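Local coordinates for dioxygenase (Pseudomonas brassicacearum, PDB 5V2D), which probably uses a bound iron ion and molecular oxygen to cleave the central carbon-carbon double bond of lignin-derived stilbenes, at residues A[258-261]-A[262-265]; A[392-395]-A[396-399]; A[473-476]-A[477-480]. All blocks are in the same frame, centred on the assembly; numbering follows the deposited sequence.

Contact 1: residues A[258-261]-A[262-265]; sequences DVER and MKNG
Met262 N donates to Asp258 O at 3.1 Å, the first i to i+4 bond of the short helix 259-263. The helix lies at the surface between the short strands 255-257 and 269-271, in the connection from strand 247-252 to strand 276-283 of one beta-propeller blade. Asp258 is its N-cap. Asp258 OD2 accepts from Arg261 N at 2.9 Å, met on its anti side and 27° out of the carboxylate plane. The next helical bond, Lys263 N to Val259 O, is 2.8 Å long. Asn264 N donates to Glu260 O and makes a weak second bond to Arg261 O.

Arg261 has an extended chain until it bends at chi3 (68°). The bend sets one face of the guanidinium over Asp258 CB, near the group's edge rather than its centre. NE donates to Pro267 O, and NH2 to Thr256 O and His268 O. The guanidinium thus ties the two flanks of the helix together.

On the exposed side, Glu260 and Lys263 meet at a slant in a long salt bridge, OE2 to NZ 3.9 Å. Met262 is buried and packs on Asp208 and His268. Its CB lies 3.4 Å from Val259 O. A Schellman motif ends the helix, with Gly266 N bonded to Arg261 O. Gly265, with positive phi, is its C-prime residue, and Gly265 N donates to Met262 O at 2.8 Å.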
loop_
_atom_site.group_PDB
_atom_site.type_symbol
_atom_site.label_atom_id
_atom_site.label_comp_id
_atom_site.label_asym_id
_atom_site.label_seq_id
_atom_site.Cartn_x
_atom_site.Cartn_y
_atom_site.Cartn_z
ATOM N N ASP A 258 17.675 -5.728 -12.877
ATOM C CA ASP A 258 18.608 -5.938 -13.999
ATOM C C ASP A 258 17.904 -5.662 -15.345
ATOM O O ASP A 258 17.033 -6.428 -15.786
ATOM C CB ASP A 258 19.132 -7.375 -13.957
ATOM C CG ASP A 258 20.277 -7.614 -14.981
ATOM O OD1 ASP A 258 21.387 -7.827 -14.567
ATOM O OD2 ASP A 258 20.088 -7.571 -16.201
ATOM N N VAL A 259 18.287 -4.591 -15.992
ATOM C CA VAL A 259 17.632 -4.187 -17.248
ATOM C C VAL A 259 17.817 -5.219 -18.386
ATOM O O VAL A 259 16.893 -5.431 -19.219
ATOM C CB VAL A 259 18.117 -2.832 -17.752
ATOM C CG1 VAL A 259 17.270 -2.406 -18.994
ATOM C CG2 VAL A 259 18.001 -1.809 -16.655
ATOM N N GLU A 260 18.962 -5.894 -18.398
ATOM C CA GLU A 260 19.192 -6.932 -19.418
ATOM C C GLU A 260 18.236 -8.064 -19.244
ATOM O O GLU A 260 17.657 -8.529 -20.221
ATOM C CB GLU A 260 20.695 -7.414 -19.431
ATOM C CG GLU A 260 21.667 -6.355 -19.992
ATOM C CD GLU A 260 21.268 -5.852 -21.408
ATOM O OE1 GLU A 260 21.052 -6.714 -22.337
ATOM O OE2 GLU A 260 21.142 -4.607 -21.613
ATOM N N ARG A 261 18.025 -8.509 -18.004
ATOM C CA ARG A 261 17.041 -9.559 -17.733
ATOM C C ARG A 261 15.656 -9.114 -18.256
ATOM O O ARG A 261 14.912 -9.898 -18.827
ATOM C CB ARG A 261 16.978 -9.877 -16.230
ATOM C CG ARG A 261 15.835 -10.803 -15.820
ATOM C CD ARG A 261 15.848 -11.116 -14.321
ATOM N NE ARG A 261 15.527 -9.934 -13.495
ATOM C CZ ARG A 261 16.306 -9.400 -12.562
ATOM N NH1 ARG A 261 17.483 -9.917 -12.257
ATOM N NH2 ARG A 261 15.868 -8.291 -11.883
ATOM N N MET A 262 15.304 -7.853 -17.996
ATOM C CA MET A 262 14.030 -7.311 -18.463
ATOM C C MET A 262 13.929 -7.273 -20.005
ATOM O O MET A 262 12.884 -7.618 -20.542
ATOM C CB MET A 262 13.786 -5.887 -17.912
ATOM C CG MET A 262 13.587 -5.796 -16.384
ATOM S SD MET A 262 13.740 -4.036 -15.804
ATOM C CE MET A 262 12.424 -3.312 -16.794
ATOM N N LYS A 263 14.987 -6.838 -20.679
ATOM C CA LYS A 263 15.012 -6.865 -22.163
ATOM C C LYS A 263 14.788 -8.252 -22.704
ATOM O O LYS A 263 14.200 -8.389 -23.739
ATOM C CB LYS A 263 16.289 -6.318 -22.721
ATOM C CG LYS A 263 16.238 -4.821 -22.737
ATOM C CD LYS A 263 17.583 -4.210 -23.201
ATOM C CE LYS A 263 17.435 -2.730 -23.497
ATOM N NZ LYS A 263 18.670 -1.979 -23.113
ATOM N N ASN A 264 15.195 -9.271 -21.955
ATOM C CA ASN A 264 14.939 -10.674 -22.305
ATOM C C ASN A 264 13.641 -11.226 -21.812
ATOM O O ASN A 264 13.434 -12.464 -21.871
ATOM C CB ASN A 264 16.109 -11.552 -21.854
ATOM C CG ASN A 264 17.377 -11.233 -22.663
ATOM O OD1 ASN A 264 17.330 -11.217 -23.886
ATOM N ND2 ASN A 264 18.455 -10.876 -22.002
ATOM N N GLY A 265 12.736 -10.356 -21.298
ATOM C CA GLY A 265 11.416 -10.820 -20.967
ATOM C C GLY A 265 11.235 -11.206 -19.528
ATOM O O GLY A 265 10.119 -11.601 -19.138
#

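Contact 2: residues A[392-395]-A[396-399]; sequences AFDP and ERPY
Asp394 grips the two residues of the turn that follow Pro395, using a different carboxylate oxygen for each. OD2 accepts from Glu396 N at 3.0 Å. OD1 forms a salt bridge with Arg397 NE at 3.3 Å. The carboxylate is thrown forward over the turn because CG stands opposite the backbone N (chi1 -180°). Both donors approach from above the carboxylate plane, each about 45° out of it.

Arg397 reaches back with a folded chain. CG is anti to the carbonyl carbon, and chi2 of -80° bends the chain so that NE faces Asp394. Its aliphatic part also touches: CG lies 3.6 Å from OD1. The carboxylate and guanidinium planes are nearly perpendicular, so this is a single-bond salt bridge through NE and not a paired, coplanar one. OD1 sits at the edge of the guanidinium, near its plane. Further out, Arg397 packs on Leu413, Asn412 and Phe428.

Glu396 is exposed. Its CB lies 3.6 Å from Asp394 OD2, but its carboxylate turns off toward the Pro395 ring. OE1 stays 5.6 Å from Asp394 OD2, which should ease the like-charge repulsion. With an alanine in place of Asp394, Glu396 N and Arg397 NE would probably lose these acceptors, and the arginine side chain would be likely to swing more freely.

The backbone closes with Arg397 N to Asp394 O, 3.3 Å. A water donates to Arg397 O and, weakly, to Asp394 O. The backbone is a type I beta turn from Asp394 to Arg397, and the OD2 bond to Glu396 N adds an Asx turn at its start, with proline in second place. It opens the long loop joining neighbouring propeller strands 387-392 and 413-418.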
loop_
_atom_site.group_PDB
_atom_site.type_symbol
_atom_site.label_atom_id
_atom_site.label_comp_id
_atom_site.label_asym_id
_atom_site.label_seq_id
_atom_site.Cartn_x
_atom_site.Cartn_y
_atom_site.Cartn_z
ATOM N N ALA A 392 -3.884 -8.950 11.089
ATOM C CA ALA A 392 -3.105 -10.146 11.398
ATOM C C ALA A 392 -3.847 -11.389 10.947
ATOM O O ALA A 392 -5.068 -11.386 10.754
ATOM C CB ALA A 392 -2.854 -10.228 12.890
ATOM N N PHE A 393 -3.093 -12.471 10.772
ATOM C CA PHE A 393 -3.639 -13.775 10.419
ATOM C C PHE A 393 -3.271 -14.744 11.562
ATOM O O PHE A 393 -2.121 -14.856 11.910
ATOM C CB PHE A 393 -3.032 -14.291 9.145
ATOM C CG PHE A 393 -3.442 -15.698 8.785
ATOM C CD1 PHE A 393 -4.718 -16.102 8.841
ATOM C CD2 PHE A 393 -2.462 -16.632 8.439
ATOM C CE1 PHE A 393 -5.089 -17.399 8.511
ATOM C CE2 PHE A 393 -2.816 -17.944 8.100
ATOM C CZ PHE A 393 -4.152 -18.319 8.144
ATOM N N ASP A 394 -4.281 -15.341 12.162
ATOM C CA ASP A 394 -4.147 -16.368 13.167
ATOM C C ASP A 394 -4.625 -17.661 12.556
ATOM O O ASP A 394 -5.835 -17.867 12.358
ATOM C CB ASP A 394 -4.968 -16.011 14.388
ATOM C CG ASP A 394 -4.876 -17.069 15.527
ATOM O OD1 ASP A 394 -5.500 -16.724 16.537
ATOM O OD2 ASP A 394 -4.268 -18.178 15.337
ATOM N N PRO A 395 -3.674 -18.555 12.193
ATOM C CA PRO A 395 -4.045 -19.819 11.535
ATOM C C PRO A 395 -4.852 -20.778 12.394
ATOM O O PRO A 395 -5.449 -21.695 11.838
ATOM C CB PRO A 395 -2.699 -20.452 11.150
ATOM C CG PRO A 395 -1.721 -19.881 12.148
ATOM C CD PRO A 395 -2.209 -18.471 12.439
ATOM N N GLU A 396 -4.869 -20.565 13.708
ATOM C CA GLU A 396 -5.645 -21.473 14.637
ATOM C C GLU A 396 -7.117 -21.094 14.734
ATOM O O GLU A 396 -7.843 -21.845 15.258
ATOM C CB GLU A 396 -5.038 -21.635 16.032
ATOM C CG GLU A 396 -3.561 -22.004 16.068
ATOM C CD GLU A 396 -3.174 -23.266 15.232
ATOM O OE1 GLU A 396 -2.087 -23.252 14.575
ATOM O OE2 GLU A 396 -3.963 -24.243 15.217
ATOM N N ARG A 397 -7.555 -19.934 14.230
ATOM C CA ARG A 397 -8.987 -19.600 14.260
ATOM C C ARG A 397 -9.723 -20.482 13.287
ATOM O O ARG A 397 -9.164 -20.879 12.278
ATOM C CB ARG A 397 -9.230 -18.161 13.810
ATOM C CG ARG A 397 -8.574 -17.166 14.714
ATOM C CD ARG A 397 -9.424 -16.967 15.959
ATOM N NE ARG A 397 -8.691 -15.988 16.737
ATOM C CZ ARG A 397 -9.218 -15.169 17.608
ATOM N NH1 ARG A 397 -10.514 -15.207 17.881
ATOM N NH2 ARG A 397 -8.384 -14.359 18.241
ATOM N N PRO A 398 -11.003 -20.714 13.542
ATOM C CA PRO A 398 -11.798 -21.449 12.593
ATOM C C PRO A 398 -11.834 -20.772 11.176
ATOM O O PRO A 398 -11.813 -19.530 11.073
ATOM C CB PRO A 398 -13.212 -21.452 13.213
ATOM C CG PRO A 398 -13.141 -20.686 14.514
ATOM C CD PRO A 398 -11.750 -20.209 14.737
ATOM N N TYR A 399 -11.925 -21.595 10.149
ATOM C CA TYR A 399 -11.936 -21.165 8.747
ATOM C C TYR A 399 -12.959 -21.994 7.997
ATOM O O TYR A 399 -12.810 -23.193 7.816
ATOM C CB TYR A 399 -10.547 -21.382 8.162
ATOM C CG TYR A 399 -10.404 -20.919 6.709
ATOM C CD1 TYR A 399 -10.644 -21.777 5.667
ATOM C CD2 TYR A 399 -10.006 -19.630 6.415
ATOM C CE1 TYR A 399 -10.539 -21.365 4.347
ATOM C CE2 TYR A 399 -9.857 -19.173 5.080
ATOM C CZ TYR A 399 -10.141 -20.022 4.048
ATOM O OH TYR A 399 -10.020 -19.640 2.719
HETATM O O HOH W 1 -7.930 -19.534 10.162
#

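Contact 3: residues A[473-476]-A[477-480]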
loop_
_atom_site.group_PDB
_atom_site.type_symbol
_atom_site.label_atom_id
_atom_site.label_comp_id
_atom_site.label_asym_id
_atom_site.label_seq_id
_atom_site.Cartn_x
_atom_site.Cartn_y
_atom_site.Cartn_z
ATOM N N SER A 473 -12.268 2.273 18.897
ATOM C CA SER A 473 -10.916 1.896 19.358
ATOM C C SER A 473 -10.865 1.556 20.861
ATOM O O SER A 473 -9.975 0.810 21.276
ATOM C CB SER A 473 -9.879 2.990 19.163
ATOM O OG SER A 473 -10.185 4.187 19.859
ATOM N N ARG A 474 -11.844 2.085 21.606
ATOM C CA ARG A 474 -11.974 1.776 23.048
ATOM C C ARG A 474 -12.370 0.363 23.348
ATOM O O ARG A 474 -12.168 -0.075 24.493
ATOM C CB ARG A 474 -13.020 2.685 23.698
ATOM C CG ARG A 474 -12.425 4.082 23.835
ATOM C CD ARG A 474 -13.457 5.028 24.283
ATOM N NE ARG A 474 -12.949 6.393 24.195
ATOM C CZ ARG A 474 -13.643 7.461 24.633
ATOM N NH1 ARG A 474 -14.838 7.320 25.222
ATOM N NH2 ARG A 474 -13.149 8.685 24.530
ATOM N N ASP A 475 -12.931 -0.347 22.364
ATOM C CA ASP A 475 -13.272 -1.729 22.548
ATOM C C ASP A 475 -13.363 -2.486 21.233
ATOM O O ASP A 475 -14.487 -2.669 20.706
ATOM C CB ASP A 475 -14.634 -1.766 23.299
ATOM C CG ASP A 475 -15.097 -3.181 23.628
ATOM O OD1 ASP A 475 -14.365 -4.191 23.359
ATOM O OD2 ASP A 475 -16.248 -3.212 24.107
ATOM N N MET A 476 -12.233 -2.948 20.708
ATOM C CA MET A 476 -12.220 -3.604 19.440
ATOM C C MET A 476 -12.843 -4.973 19.525
ATOM O O MET A 476 -13.562 -5.393 18.623
ATOM C CB MET A 476 -10.778 -3.791 18.936
ATOM C CG MET A 476 -9.998 -2.436 18.832
ATOM S SD MET A 476 -10.506 -1.586 17.352
ATOM C CE MET A 476 -9.730 -2.680 16.076
ATOM N N ALA A 477 -12.640 -5.694 20.635
ATOM C CA ALA A 477 -13.107 -7.089 20.700
ATOM C C ALA A 477 -14.617 -7.195 20.629
ATOM O O ALA A 477 -15.169 -8.218 20.239
ATOM C CB ALA A 477 -12.554 -7.789 21.971
ATOM N N SER A 478 -15.302 -6.139 21.014
ATOM C CA SER A 478 -16.729 -6.103 20.896
ATOM C C SER A 478 -17.262 -6.015 19.425
ATOM O O SER A 478 -18.452 -6.174 19.168
ATOM C CB SER A 478 -17.189 -4.922 21.711
ATOM O OG SER A 478 -18.486 -4.698 21.427
ATOM N N GLY A 479 -16.393 -5.746 18.471
ATOM C CA GLY A 479 -16.822 -5.700 17.079
ATOM C C GLY A 479 -17.490 -4.414 16.662
ATOM O O GLY A 479 -17.447 -3.398 17.388
ATOM N N PRO A 480 -18.022 -4.413 15.424
ATOM C CA PRO A 480 -18.465 -3.206 14.799
ATOM C C PRO A 480 -19.575 -2.483 15.593
ATOM O O PRO A 480 -20.447 -3.160 16.108
ATOM C CB PRO A 480 -19.063 -3.696 13.506
ATOM C CG PRO A 480 -18.293 -4.941 13.183
ATOM C CD PRO A 480 -17.937 -5.545 14.491
HETATM O O HOH W 2 -16.021 -1.613 18.680
#
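Asp475 and Ser478 meet across a type I beta turn that runs from Met476 to Gly479. The turn lies in the loop joining strands 465-472 and 482-486, antiparallel neighbours in one blade of the beta-propeller. Asp475 OD1 accepts from Ser478 N at 3.2 Å. The donor comes from well above the carboxylate plane, 54° out of it. The turn itself is closed by Gly479 N to Met476 O, 2.9 Å.

The Asp475 carboxylate is folded over the turn, with CG anti to the backbone N (chi1 -177°). Its other oxygen, OD2, presses on Ser478 CB at 3.1 Å. This is a tight oxygen-to-carbon contact, not a hydrogen bond. The serine hydroxyl is farther off, with OG 3.8 Å from OD2. The aspartate therefore holds the turn through the backbone N-H of Ser478 and contact with its CB.

The next shell fixes the start of the turn. Asp425 OD2 accepts from Met476 N, and Asp425 OD1 takes a weak bond from Ala477 N. The Met476 side chain is buried; bent at chi2 and chi3, it packs on Leu471 of its own blade and on Leu414 and His416 of strand 413-418. Pro480 lies on Val469 and Leu471, so the chain is also held to strand 465-472 after the turn.

Gly479 has a positive phi, where a side chain would be jammed against the preceding carbonyl oxygen and would clash with Pro480 CD. A water sits at the mouth of the turn, 2.8 Å from Asp475 O and 2.6 Å from Gly479 O.

The three contacts follow in chain order and lie in different blades of the seven-bladed propeller. Contact 1 is the outlier. Its centre is 40 Å from that of contact 2 and 49 Å from that of contact 3, on the opposite side of the chain's centre from contact 3. Contacts 2 and 3 are closer, with centres 18 Å apart and nearest atoms about 9 Å apart. They do not touch, but both pack on strand 413-418, contact 2 from within its blade and contact 3 from the next one. None of their residues is among the iron ligands His188, His239, His304 and His495, so these peripheral structures belong to the scaffold rather than the metal site.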